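Local coordinates for Hia (PDB 1S7M), which is a homotrimeric autotransporter adhesin of the Haemophilus influenzae outer membrane, seen here through a binding-domain fragment that probably takes part in host-cell recognition, at residues D79-L84 against H130-R134; K57-F63 against N72-Q76; N145-V149 against T161-A165. All blocks are in the same frame, centred on the assembly; numbering follows the deposited sequence.

Interaction 1. Residues D79-L84 against H130-R134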
loop_
_atom_site.group_PDB
_atom_site.type_symbol
_atom_site.label_atom_id
_atom_site.label_comp_id
_atom_site.label_asym_id
_atom_site.label_seq_id
_atom_site.Cartn_x
_atom_site.Cartn_y
_atom_site.Cartn_z
ATOM N N ASP A 79 21.411 -0.126 -4.407
ATOM C CA ASP A 79 20.749 0.919 -5.203
ATOM C C ASP A 79 19.456 0.454 -5.881
ATOM O O ASP A 79 18.582 1.257 -6.188
ATOM C CB ASP A 79 21.725 1.491 -6.247
ATOM C CG ASP A 79 22.925 2.190 -5.599
ATOM O OD1 ASP A 79 22.708 3.059 -4.719
ATOM O OD2 ASP A 79 24.085 1.872 -5.963
ATOM N N ALA A 80 19.332 -0.842 -6.110
ATOM C CA ALA A 80 18.133 -1.387 -6.726
ATOM C C ALA A 80 16.902 -1.109 -5.842
ATOM O O ALA A 80 15.765 -0.962 -6.347
ATOM C CB ALA A 80 18.310 -2.878 -6.932
ATOM N N TYR A 81 17.134 -1.025 -4.529
ATOM C CA TYR A 81 16.057 -0.770 -3.558
ATOM C C TYR A 81 15.872 0.679 -3.148
ATOM O O TYR A 81 14.907 1.026 -2.458
ATOM C CB TYR A 81 16.278 -1.607 -2.284
ATOM C CG TYR A 81 16.128 -3.085 -2.546
ATOM C CD1 TYR A 81 17.141 -3.803 -3.163
ATOM C CD2 TYR A 81 14.927 -3.745 -2.260
ATOM C CE1 TYR A 81 16.969 -5.142 -3.500
ATOM C CE2 TYR A 81 14.746 -5.071 -2.591
ATOM C CZ TYR A 81 15.762 -5.761 -3.211
ATOM O OH TYR A 81 15.581 -7.071 -3.551
ATOM N N LYS A 82 16.785 1.536 -3.586
ATOM C CA LYS A 82 16.761 2.936 -3.199
ATOM C C LYS A 82 15.443 3.655 -3.369
ATOM O O LYS A 82 14.898 3.723 -4.468
ATOM C CB LYS A 82 17.847 3.690 -3.952
ATOM C CG LYS A 82 18.657 4.615 -3.063
ATOM C CD LYS A 82 18.082 5.994 -3.012
ATOM C CE LYS A 82 18.921 6.872 -2.105
ATOM N NZ LYS A 82 18.394 8.258 -2.077
ATOM N N GLY A 83 14.944 4.221 -2.274
ATOM C CA GLY A 83 13.686 4.933 -2.339
ATOM C C GLY A 83 12.464 4.089 -2.028
ATOM O O GLY A 83 11.397 4.637 -1.770
ATOM N N LEU A 84 12.593 2.764 -2.062
ATOM C CA LEU A 84 11.451 1.907 -1.717
ATOM C C LEU A 84 11.246 2.016 -0.211
ATOM O O LEU A 84 12.218 2.011 0.541
ATOM C CB LEU A 84 11.726 0.444 -2.059
ATOM C CG LEU A 84 11.729 0.033 -3.528
ATOM C CD1 LEU A 84 11.901 -1.476 -3.624
ATOM C CD2 LEU A 84 10.404 0.458 -4.164
ATOM N N HIS A 130 17.713 -4.629 -13.543
ATOM C CA HIS A 130 16.809 -4.486 -12.417
ATOM C C HIS A 130 16.133 -3.129 -12.451
ATOM O O HIS A 130 16.713 -2.146 -12.915
ATOM C CB HIS A 130 17.499 -4.664 -11.059
ATOM C CG HIS A 130 18.475 -3.585 -10.737
ATOM N ND1 HIS A 130 19.837 -3.790 -10.755
ATOM C CD2 HIS A 130 18.291 -2.282 -10.410
ATOM C CE1 HIS A 130 20.449 -2.658 -10.452
ATOM N NE2 HIS A 130 19.535 -1.728 -10.239
ATOM N N ASP A 131 14.886 -3.100 -11.982
ATOM C CA ASP A 131 14.151 -1.861 -11.878
ATOM C C ASP A 131 13.114 -2.074 -10.774
ATOM O O ASP A 131 12.939 -3.191 -10.288
ATOM C CB ASP A 131 13.472 -1.517 -13.212
ATOM C CG ASP A 131 13.275 -0.020 -13.388
ATOM O OD1 ASP A 131 13.200 0.698 -12.365
ATOM O OD2 ASP A 131 13.203 0.438 -14.545
ATOM N N GLN A 132 12.450 -1.006 -10.363
ATOM C CA GLN A 132 11.404 -1.113 -9.350
ATOM C C GLN A 132 10.033 -1.115 -10.033
ATOM O O GLN A 132 9.854 -0.523 -11.118
ATOM C CB GLN A 132 11.500 0.065 -8.370
ATOM C CG GLN A 132 12.799 0.029 -7.501
ATOM C CD GLN A 132 13.011 1.299 -6.680
ATOM O OE1 GLN A 132 12.176 2.197 -6.682
ATOM N NE2 GLN A 132 14.143 1.377 -5.979
ATOM N N VAL A 133 9.083 -1.800 -9.408
ATOM C CA VAL A 133 7.710 -1.848 -9.880
ATOM C C VAL A 133 6.852 -1.273 -8.750
ATOM O O VAL A 133 6.494 -1.979 -7.779
ATOM C CB VAL A 133 7.242 -3.284 -10.170
ATOM C CG1 VAL A 133 5.768 -3.280 -10.766
ATOM C CG2 VAL A 133 8.176 -3.934 -11.143
ATOM N N ARG A 134 6.562 0.018 -8.827
ATOM C CA ARG A 134 5.726 0.603 -7.803
ATOM C C ARG A 134 4.302 0.665 -8.334
ATOM O O ARG A 134 3.997 0.110 -9.393
ATOM C CB ARG A 134 6.233 1.985 -7.418
ATOM C CG ARG A 134 7.681 1.987 -7.003
ATOM C CD ARG A 134 8.042 3.304 -6.364
ATOM N NE ARG A 134 9.483 3.438 -6.182
ATOM C CZ ARG A 134 10.059 4.458 -5.550
ATOM N NH1 ARG A 134 9.318 5.426 -5.041
ATOM N NH2 ARG A 134 11.370 4.509 -5.431
HETATM O O HOH W 1 10.424 6.803 -2.593
#
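Two hydrogen bonds from a single amide group join the loop 79-84 to the strand 130-134. Gln132 NE2 donates to Ala80 O and to Lys82 O, each at 2.9 Å and nearly linear, so both amide hydrogens are spent on carbonyls of the opposing loop. The second acceptor, Lys82 O, belongs to a type II turn from Tyr81 to Leu84, closed by Leu84 N to Tyr81 O at 2.9 Å. Gly83 holds its third position with a positive phi of 92°; a CB there would also collide with the Arg134 guanidinium.

The other end of the Gln132 amide is used within the strand: Gln132 OE1 accepts from Arg134 NH2 at 2.7 Å and from Arg134 NE at 3.0 Å. Arg134 thereby orients the glutamine, while its NH1 donates to Arg111 O. A water adds a further link, donating to Gly83 O at 2.5 Å and accepting from Arg134 NH1 at 3.0 Å.

Van der Waals contacts border this polar centre. Ala80 CB sits over the His130 ring, 3.7 Å from its centroid, as a CH-pi contact, and the methyl Leu84 CD2 lies against polar ends, 3.5 Å from Gln132 OE1 and 3.7 Å from Arg134 NE.

Behind the loop, Tyr81 and Leu84 touch Val116, and Tyr81 OH is hydrogen-bonded to Glu138 of the second subunit. Val133, pointing away from the loop, packs on Trp115 of its own chain and of the third subunit. The contact thus joins a loop of the HiaBD2_N (GIN) part to strand 129-134 of the Trp-ring part, which pairs antiparallel with 114-119.

Interaction 2. Residues K57-F63 against N72-Q76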
loop_
_atom_site.group_PDB
_atom_site.type_symbol
_atom_site.label_atom_id
_atom_site.label_comp_id
_atom_site.label_asym_id
_atom_site.label_seq_id
_atom_site.Cartn_x
_atom_site.Cartn_y
_atom_site.Cartn_z
ATOM N N LYS A 57 12.702 5.309 3.846
ATOM C CA LYS A 57 12.892 4.690 2.546
ATOM C C LYS A 57 14.258 4.044 2.623
ATOM O O LYS A 57 15.124 4.534 3.339
ATOM C CB LYS A 57 12.924 5.757 1.446
ATOM C CG LYS A 57 11.627 6.587 1.315
ATOM C CD LYS A 57 10.399 5.676 1.288
ATOM C CE LYS A 57 9.152 6.411 0.766
ATOM N NZ LYS A 57 8.772 7.529 1.642
ATOM N N PHE A 58 14.469 2.959 1.889
ATOM C CA PHE A 58 15.788 2.343 1.890
ATOM C C PHE A 58 16.759 3.346 1.258
ATOM O O PHE A 58 16.450 3.976 0.226
ATOM C CB PHE A 58 15.803 1.040 1.083
ATOM C CG PHE A 58 15.167 -0.132 1.792
ATOM C CD1 PHE A 58 13.954 -0.663 1.347
ATOM C CD2 PHE A 58 15.783 -0.714 2.892
ATOM C CE1 PHE A 58 13.365 -1.752 1.985
ATOM C CE2 PHE A 58 15.202 -1.814 3.543
ATOM C CZ PHE A 58 13.984 -2.338 3.086
ATOM N N GLY A 59 17.930 3.490 1.871
ATOM C CA GLY A 59 18.904 4.419 1.348
ATOM C C GLY A 59 18.900 5.731 2.106
ATOM O O GLY A 59 19.754 6.584 1.866
ATOM N N ASP A 60 17.946 5.905 3.017
ATOM C CA ASP A 60 17.881 7.135 3.801
ATOM C C ASP A 60 19.005 7.182 4.833
ATOM O O ASP A 60 19.579 6.155 5.196
ATOM C CB ASP A 60 16.531 7.265 4.530
ATOM C CG ASP A 60 15.382 7.677 3.594
ATOM O OD1 ASP A 60 15.624 7.807 2.367
ATOM O OD2 ASP A 60 14.238 7.875 4.091
ATOM N N ALA A 61 19.301 8.390 5.304
ATOM C CA ALA A 61 20.334 8.595 6.316
ATOM C C ALA A 61 19.730 8.282 7.679
ATOM O O ALA A 61 18.515 8.115 7.811
ATOM C CB ALA A 61 20.810 10.034 6.280
ATOM N N ASN A 62 20.574 8.191 8.690
ATOM C CA ASN A 62 20.104 7.910 10.037
ATOM C C ASN A 62 19.696 6.464 10.208
ATOM O O ASN A 62 18.995 6.112 11.158
ATOM C CB ASN A 62 18.936 8.831 10.394
ATOM C CG ASN A 62 19.262 10.299 10.159
ATOM O OD1 ASN A 62 20.140 10.878 10.824
ATOM N ND2 ASN A 62 18.564 10.910 9.199
ATOM N N PHE A 63 20.122 5.622 9.279
ATOM C CA PHE A 63 19.836 4.202 9.383
ATOM C C PHE A 63 21.010 3.693 10.190
ATOM O O PHE A 63 22.164 3.989 9.876
ATOM C CB PHE A 63 19.835 3.524 8.006
ATOM C CG PHE A 63 19.611 2.023 8.055
ATOM C CD1 PHE A 63 18.324 1.491 8.012
ATOM C CD2 PHE A 63 20.692 1.148 8.126
ATOM C CE1 PHE A 63 18.115 0.104 8.032
ATOM C CE2 PHE A 63 20.496 -0.232 8.148
ATOM C CZ PHE A 63 19.203 -0.759 8.098
ATOM N N ASN A 72 17.679 -6.489 5.942
ATOM C CA ASN A 72 17.361 -5.063 5.949
ATOM C C ASN A 72 18.561 -4.228 5.553
ATOM O O ASN A 72 18.431 -3.268 4.795
ATOM C CB ASN A 72 16.837 -4.602 7.321
ATOM C CG ASN A 72 15.777 -3.510 7.203
ATOM O OD1 ASN A 72 15.882 -2.428 7.802
ATOM N ND2 ASN A 72 14.732 -3.795 6.410
ATOM N N LEU A 73 19.740 -4.588 6.050
ATOM C CA LEU A 73 20.960 -3.834 5.724
ATOM C C LEU A 73 21.345 -3.942 4.235
ATOM O O LEU A 73 21.763 -2.962 3.623
ATOM C CB LEU A 73 22.134 -4.312 6.605
ATOM C CG LEU A 73 23.463 -3.560 6.429
ATOM C CD1 LEU A 73 23.241 -2.069 6.605
ATOM C CD2 LEU A 73 24.501 -4.063 7.467
ATOM N N THR A 74 21.210 -5.140 3.671
ATOM C CA THR A 74 21.535 -5.382 2.273
ATOM C C THR A 74 20.699 -4.450 1.393
ATOM O O THR A 74 21.217 -3.779 0.490
ATOM C CB THR A 74 21.203 -6.832 1.880
ATOM O OG1 THR A 74 22.022 -7.728 2.630
ATOM C CG2 THR A 74 21.455 -7.075 0.408
ATOM N N LYS A 75 19.400 -4.412 1.684
ATOM C CA LYS A 75 18.488 -3.586 0.920
ATOM C C LYS A 75 18.836 -2.124 1.138
ATOM O O LYS A 75 18.793 -1.326 0.192
ATOM C CB LYS A 75 17.034 -3.910 1.315
ATOM C CG LYS A 75 16.576 -5.282 0.779
ATOM C CD LYS A 75 15.256 -5.761 1.366
ATOM C CE LYS A 75 14.836 -7.058 0.671
ATOM N NZ LYS A 75 13.739 -7.767 1.393
ATOM N N GLN A 76 19.193 -1.777 2.376
ATOM C CA GLN A 76 19.555 -0.397 2.705
ATOM C C GLN A 76 20.690 0.089 1.798
ATOM O O GLN A 76 20.650 1.207 1.309
ATOM C CB GLN A 76 20.018 -0.274 4.172
ATOM C CG GLN A 76 20.694 1.069 4.506
ATOM C CD GLN A 76 19.753 2.270 4.487
ATOM O OE1 GLN A 76 18.541 2.135 4.329
ATOM N NE2 GLN A 76 20.313 3.455 4.653
HETATM O O HOH W 2 16.190 2.973 5.472
#
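The irregular segment 57-63 wraps past one side of the helix 72-76, coming closest where the CA atoms of Phe58 and Gln76 lie 4.7 Å apart. It opens with a type II turn from Lys57 to Asp60, in which Gly59 has a phi of 100°; Asp60 OD2 accepts from Lys57 N at 3.0 Å and braces the turn.

Gln76 reads this backbone with both ends of its amide: Gly59 N donates to Gln76 OE1 at 2.9 Å, and Gln76 NE2 donates to Asp60 O at 2.9 Å. A water donating to Lys57 O and to Gln76 OE1 extends the network. Two aromatic rings complete the contact. Gln76 CG lies over the Phe63 ring, 3.8 Å from its centroid, and Lys75 CB covers the Phe58 ring at the same centroid distance, both as CH-pi contacts. Leu73 CD1 reaches Phe63 CE2 at 3.6 Å.

Asn72, at the edges of both rings, accepts a hydrogen bond from Asn86 ND2 through OD1, and Lys75 NZ forms a salt bridge with Asp71. Within the HiaBD2_N (GIN) part of the adhesin, helix 70-77 and its preceding loop are thus packed together beside strand 85-86, where Asn86 touches both phenylalanines, and Phe58 also meets Ala136 of the second subunit.

Interaction 3. Residues N145-V149 against T161-A165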
loop_
_atom_site.group_PDB
_atom_site.type_symbol
_atom_site.label_atom_id
_atom_site.label_comp_id
_atom_site.label_asym_id
_atom_site.label_seq_id
_atom_site.Cartn_x
_atom_site.Cartn_y
_atom_site.Cartn_z
ATOM N N ASN A 145 12.672 -14.030 -30.481
ATOM C CA ASN A 145 12.892 -15.004 -31.530
ATOM C C ASN A 145 12.768 -16.454 -31.076
ATOM O O ASN A 145 13.499 -16.921 -30.197
ATOM C CB ASN A 145 14.248 -14.794 -32.207
ATOM C CG ASN A 145 14.470 -15.775 -33.347
ATOM O OD1 ASN A 145 15.293 -16.685 -33.251
ATOM N ND2 ASN A 145 13.706 -15.609 -34.424
ATOM N N GLY A 146 11.819 -17.151 -31.693
ATOM C CA GLY A 146 11.583 -18.546 -31.401
ATOM C C GLY A 146 10.700 -18.839 -30.216
ATOM O O GLY A 146 10.386 -20.003 -29.971
ATOM N N ILE A 147 10.296 -17.814 -29.465
ATOM C CA ILE A 147 9.455 -18.059 -28.296
ATOM C C ILE A 147 8.220 -17.173 -28.295
ATOM O O ILE A 147 8.312 -15.973 -28.529
ATOM C CB ILE A 147 10.243 -17.828 -26.998
ATOM C CG1 ILE A 147 11.483 -18.733 -26.977
ATOM C CG2 ILE A 147 9.363 -18.111 -25.795
ATOM C CD1 ILE A 147 12.317 -18.624 -25.689
ATOM N N ASN A 148 7.056 -17.772 -28.069
ATOM C CA ASN A 148 5.831 -16.984 -28.041
ATOM C C ASN A 148 5.336 -16.819 -26.619
ATOM O O ASN A 148 5.085 -17.791 -25.921
ATOM C CB ASN A 148 4.736 -17.608 -28.915
ATOM C CG ASN A 148 4.959 -17.349 -30.404
ATOM O OD1 ASN A 148 5.553 -16.327 -30.795
ATOM N ND2 ASN A 148 4.470 -18.267 -31.246
ATOM N N VAL A 149 5.206 -15.568 -26.204
ATOM C CA VAL A 149 4.776 -15.257 -24.845
ATOM C C VAL A 149 3.372 -14.648 -24.840
ATOM O O VAL A 149 3.162 -13.559 -25.374
ATOM C CB VAL A 149 5.777 -14.269 -24.179
ATOM C CG1 VAL A 149 5.457 -14.115 -22.721
ATOM C CG2 VAL A 149 7.200 -14.762 -24.380
ATOM N N THR A 161 1.891 -17.561 -20.404
ATOM C CA THR A 161 2.320 -18.837 -20.966
ATOM C C THR A 161 3.477 -18.700 -21.944
ATOM O O THR A 161 3.533 -17.746 -22.728
ATOM C CB THR A 161 1.130 -19.560 -21.646
ATOM O OG1 THR A 161 0.190 -19.941 -20.642
ATOM C CG2 THR A 161 1.592 -20.821 -22.361
ATOM N N PHE A 162 4.381 -19.681 -21.893
ATOM C CA PHE A 162 5.582 -19.690 -22.729
ATOM C C PHE A 162 5.684 -20.923 -23.630
ATOM O O PHE A 162 5.707 -22.049 -23.146
ATOM C CB PHE A 162 6.831 -19.610 -21.833
ATOM C CG PHE A 162 6.856 -18.402 -20.941
ATOM C CD1 PHE A 162 6.074 -18.352 -19.791
ATOM C CD2 PHE A 162 7.623 -17.291 -21.283
ATOM C CE1 PHE A 162 6.052 -17.201 -18.988
ATOM C CE2 PHE A 162 7.615 -16.128 -20.495
ATOM C CZ PHE A 162 6.827 -16.082 -19.343
ATOM N N GLU A 163 5.772 -20.707 -24.938
ATOM C CA GLU A 163 5.878 -21.829 -25.863
ATOM C C GLU A 163 6.781 -21.521 -27.054
ATOM O O GLU A 163 6.971 -20.359 -27.428
ATOM C CB GLU A 163 4.485 -22.200 -26.389
ATOM C CG GLU A 163 3.841 -21.047 -27.152
ATOM C CD GLU A 163 2.443 -21.361 -27.672
ATOM O OE1 GLU A 163 1.643 -21.968 -26.920
ATOM O OE2 GLU A 163 2.146 -20.976 -28.831
ATOM N N LEU A 164 7.324 -22.577 -27.658
ATOM C CA LEU A 164 8.172 -22.426 -28.838
ATOM C C LEU A 164 7.288 -21.885 -29.946
ATOM O O LEU A 164 6.121 -22.250 -30.031
ATOM C CB LEU A 164 8.726 -23.783 -29.270
ATOM C CG LEU A 164 9.662 -24.483 -28.281
ATOM C CD1 LEU A 164 9.935 -25.918 -28.745
ATOM C CD2 LEU A 164 10.958 -23.691 -28.168
ATOM N N ALA A 165 7.831 -21.014 -30.786
ATOM C CA ALA A 165 7.065 -20.459 -31.897
ATOM C C ALA A 165 7.025 -21.477 -33.042
ATOM O O ALA A 165 7.553 -22.597 -32.850
ATOM C CB ALA A 165 7.698 -19.160 -32.379
#
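Thr161 begins the pairing: its carbonyl oxygen receives a CA-H...O contact from Val149, with Thr161 O and Val149 CA 3.5 Å apart. Next comes Phe162, in a non-hydrogen-bonded antiparallel pair with Val149. Their side chains share a face of the sheet, and Phe162 CE2 approaches Val149 CG1 to 3.7 Å.

At Glu163 the backbones form a hydrogen-bonded pair with Asn148. Asn148 N donates to Glu163 O at 2.7 Å, and Glu163 N returns a longer bond to Asn148 O at 3.2 Å. Both side chains lie on the opposite face from Phe162 and Val149, with Asn148 CB and Glu163 CG 4.0 Å apart. Leu164 pairs with Ile147 without backbone hydrogen bonds, their CA atoms 4.6 Å apart and their side chains diverging; here Leu164 CA makes a CA-H...O contact of 3.5 Å to Gly146 O. Ala165, the last modelled residue, adds one more bond, from Ala165 N to Gly146 O at 2.9 Å, and Asn148 ND2 lies 3.5 Å from Ala165 CB.

The short strand axes run at 158°, 4.6 Å apart at closest, at the open end of the antiparallel hairpin 147-154/157-164, which belongs to the Trp-ring region. Within the chain, Val149 packs on Phe141 of strand 138-143. Across the trimer, Phe162 meets Phe162 of both other subunits and Ile147 meets Ile147 of the third, while Thr161 and Phe162 pair in parallel with a strand of the third subunit, so the sheet continues from one chain to the next.

How the interactions relate
The three contacts follow one another along the chain, in the order interaction 2, interaction 1, interaction 3. Interaction 2 lies in the HiaBD2_N (GIN) part, interaction 1 joins that part to the Trp-ring part, and interaction 3 lies in the Trp-ring part. Interactions 1 and 2 have centres about 12 Å apart and touch directly: the turns 57-60 and 81-84 probably exchange backbone hydrogen bonds, Gly83 N to Phe58 O at 2.9 Å and Phe58 N to Leu84 O at 2.8 Å. Interaction 3 lies apart in the C-terminal hairpin, its centre about 29 Å from that of interaction 1 and about 40 Å from that of interaction 2. Each contact lies beside a subunit interface of the homotrimer.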